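Local structure of multi-copper Oxidase CueO (Ochrobactrum, 6EVG) at residues 125-130 with 267-272. The protein is a laccase-like multicopper oxidase that oxidises lignin model compounds and lignosulfonate. Sequence-based numbering, arbitrary orientation.
Sequences ASFNWF and GERYEV. With EDO (1,2-ethanediol), chain D.
Arg269 reaches across to Phe127, Asn128 and Trp129, and its guanidinium is gripped along its edge. Arg269 NE meets the backbone O of Phe127 at 2.9 Å in a nearly straight bond (N-H...O 174°) that lies in the guanidinium plane and uses a carbonyl lone pair. The bond from Arg269 NH2 to Asn128 OD1, 3.1 Å, is more bent and tilts from that plane. Arg269 NH1 turns back to Gly267 O at 2.9 Å, so every nitrogen of the group is engaged and its rotation is fixed; Asp462 adds a salt bridge at NH2. The Arg269 side chain folds at chi2 (83°) and chi3 to get there, laying Arg269 CG 3.6 Å from CD2 of Phe127. Trp129 CD1 sits over one guanidinium face and lies 3.7 Å from Arg269 CD. Asn128 is itself steadied by ND2 donating to Ser126 OG. A methionine in place of Arg269 would probably leave Phe127 O and Asn128 OD1 without these donors and remove one salt-bridge partner of Asp462. At the other end, one water accepts from Phe127 N and donates to Glu271 OE2 at 2.8 Å, whereas OE1 of Glu271 is salt-bridged to Arg221. Strands 126-130 and 269-272 run roughly antiparallel, with 142° between their N-to-C directions, but their axes stay 7.7 Å apart and they belong to different sheets. The strands fall in the first and second multicopper oxidase family regions, so this side-chain-mediated junction joins the first and second cupredoxin-like domains in the buried core of the three-domain fold characteristic of laccases.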
loop_
_atom_site.group_PDB
_atom_site.type_symbol
_atom_site.label_atom_id
_atom_site.label_comp_id
_atom_site.label_asym_id
_atom_site.label_seq_id
_atom_site.Cartn_x
_atom_site.Cartn_y
_atom_site.Cartn_z
ATOM N N ALA A 125 -6.872 -13.127 -7.319
ATOM C CA ALA A 125 -6.958 -11.857 -8.026
ATOM C C ALA A 125 -6.976 -10.703 -7.023
ATOM O O ALA A 125 -7.707 -10.745 -6.034
ATOM C CB ALA A 125 -8.221 -11.851 -8.878
ATOM N N SER A 126 -6.177 -9.680 -7.290
ATOM C CA SER A 126 -5.910 -8.643 -6.283
ATOM C C SER A 126 -5.215 -7.464 -6.880
ATOM O O SER A 126 -4.593 -7.523 -7.960
ATOM C CB SER A 126 -5.080 -9.251 -5.144
ATOM O OG SER A 126 -3.943 -9.964 -5.644
ATOM N N PHE A 127 -5.308 -6.355 -6.160
ATOM C CA PHE A 127 -4.678 -5.061 -6.467
ATOM C C PHE A 127 -3.518 -4.852 -5.505
ATOM O O PHE A 127 -3.732 -4.600 -4.328
ATOM C CB PHE A 127 -5.731 -3.948 -6.363
ATOM C CG PHE A 127 -5.212 -2.559 -6.548
ATOM C CD1 PHE A 127 -4.478 -2.172 -7.661
ATOM C CD2 PHE A 127 -5.484 -1.551 -5.650
ATOM C CE1 PHE A 127 -4.053 -0.874 -7.835
ATOM C CE2 PHE A 127 -5.035 -0.260 -5.805
ATOM C CZ PHE A 127 -4.349 0.086 -6.915
ATOM N N ASN A 128 -2.323 -4.994 -6.056
ATOM C CA ASN A 128 -1.047 -4.963 -5.323
ATOM C C ASN A 128 -0.218 -3.792 -5.776
ATOM O O ASN A 128 -0.636 -3.008 -6.661
ATOM C CB ASN A 128 -0.349 -6.316 -5.464
ATOM C CG ASN A 128 -1.319 -7.442 -5.143
ATOM O OD1 ASN A 128 -1.792 -7.519 -4.005
ATOM N ND2 ASN A 128 -1.591 -8.274 -6.117
ATOM N N TRP A 129 0.989 -3.646 -5.240
ATOM C CA TRP A 129 1.840 -2.519 -5.616
ATOM C C TRP A 129 3.290 -2.854 -5.327
ATOM O O TRP A 129 3.604 -3.937 -4.849
ATOM C CB TRP A 129 1.380 -1.202 -4.987
ATOM C CG TRP A 129 1.561 -1.093 -3.507
ATOM C CD1 TRP A 129 1.045 -1.866 -2.514
ATOM C CD2 TRP A 129 2.233 -0.011 -2.852
ATOM N NE1 TRP A 129 1.377 -1.335 -1.283
ATOM C CE2 TRP A 129 2.129 -0.202 -1.476
ATOM C CE3 TRP A 129 2.941 1.109 -3.317
ATOM C CZ2 TRP A 129 2.671 0.710 -0.552
ATOM C CZ3 TRP A 129 3.478 2.001 -2.435
ATOM C CH2 TRP A 129 3.330 1.805 -1.034
ATOM N N PHE A 130 4.184 -1.904 -5.616
ATOM C CA PHE A 130 5.602 -2.136 -5.360
ATOM C C PHE A 130 6.301 -0.838 -5.138
ATOM O O PHE A 130 5.894 0.218 -5.667
ATOM C CB PHE A 130 6.262 -2.986 -6.490
ATOM C CG PHE A 130 6.021 -2.529 -7.872
ATOM C CD1 PHE A 130 6.886 -1.668 -8.526
ATOM C CD2 PHE A 130 4.951 -3.017 -8.623
ATOM C CE1 PHE A 130 6.683 -1.305 -9.856
ATOM C CE2 PHE A 130 4.722 -2.623 -9.953
ATOM C CZ PHE A 130 5.595 -1.784 -10.543
ATOM N N GLY A 267 -0.020 1.734 2.647
ATOM C CA GLY A 267 0.163 0.362 2.219
ATOM C C GLY A 267 -1.073 -0.440 1.977
ATOM O O GLY A 267 -1.003 -1.470 1.277
ATOM N N GLU A 268 -2.216 -0.014 2.517
ATOM C CA GLU A 268 -3.475 -0.682 2.270
ATOM C C GLU A 268 -4.033 -0.320 0.913
ATOM O O GLU A 268 -3.835 0.781 0.394
ATOM C CB GLU A 268 -4.526 -0.317 3.339
ATOM C CG GLU A 268 -4.250 -0.808 4.744
ATOM C CD GLU A 268 -5.513 -0.593 5.601
ATOM O OE1 GLU A 268 -5.681 0.543 6.104
ATOM O OE2 GLU A 268 -6.305 -1.564 5.710
ATOM N N ARG A 269 -4.814 -1.295 0.418
ATOM C CA ARG A 269 -5.583 -1.099 -0.815
ATOM C C ARG A 269 -7.025 -1.473 -0.567
ATOM O O ARG A 269 -7.317 -2.463 0.103
ATOM C CB ARG A 269 -5.068 -1.968 -1.995
ATOM C CG ARG A 269 -3.686 -1.594 -2.522
ATOM C CD ARG A 269 -2.530 -2.193 -1.737
ATOM N NE ARG A 269 -2.446 -3.627 -1.951
ATOM C CZ ARG A 269 -1.889 -4.480 -1.105
ATOM N NH1 ARG A 269 -1.387 -4.073 0.071
ATOM N NH2 ARG A 269 -1.811 -5.773 -1.436
ATOM N N TYR A 270 -7.947 -0.726 -1.197
ATOM C CA TYR A 270 -9.346 -1.124 -1.256
ATOM C C TYR A 270 -9.846 -0.857 -2.684
ATOM O O TYR A 270 -9.584 0.209 -3.257
ATOM C CB TYR A 270 -10.216 -0.335 -0.282
ATOM C CG TYR A 270 -9.945 -0.695 1.167
ATOM C CD1 TYR A 270 -10.576 -1.775 1.753
ATOM C CD2 TYR A 270 -9.025 -0.002 1.924
ATOM C CE1 TYR A 270 -10.317 -2.116 3.086
ATOM C CE2 TYR A 270 -8.765 -0.326 3.246
ATOM C CZ TYR A 270 -9.410 -1.391 3.798
ATOM O OH TYR A 270 -9.130 -1.793 5.120
ATOM N N GLU A 271 -10.613 -1.817 -3.198
ATOM C CA GLU A 271 -11.333 -1.604 -4.476
ATOM C C GLU A 271 -12.800 -1.342 -4.134
ATOM O O GLU A 271 -13.407 -2.123 -3.367
ATOM C CB GLU A 271 -11.213 -2.803 -5.386
ATOM C CG GLU A 271 -9.786 -3.235 -5.711
ATOM C CD GLU A 271 -9.703 -4.346 -6.713
ATOM O OE1 GLU A 271 -10.405 -4.301 -7.725
ATOM O OE2 GLU A 271 -8.962 -5.301 -6.460
ATOM N N VAL A 272 -13.320 -0.237 -4.659
ATOM C CA VAL A 272 -14.692 0.171 -4.360
ATOM C C VAL A 272 -15.430 0.437 -5.644
ATOM O O VAL A 272 -14.875 0.823 -6.675
ATOM C CB VAL A 272 -14.706 1.401 -3.469
ATOM C CG1 VAL A 272 -13.965 1.140 -2.167
ATOM C CG2 VAL A 272 -14.256 2.657 -4.153
HETATM C C1 EDO D . -8.180 -2.255 8.815
HETATM O O1 EDO D . -6.866 -1.886 8.405
HETATM C C2 EDO D . -8.233 -2.347 10.321
HETATM O O2 EDO D . -8.045 -1.077 10.967
HETATM O O HOH W 1 -7.561 -6.480 -4.408
#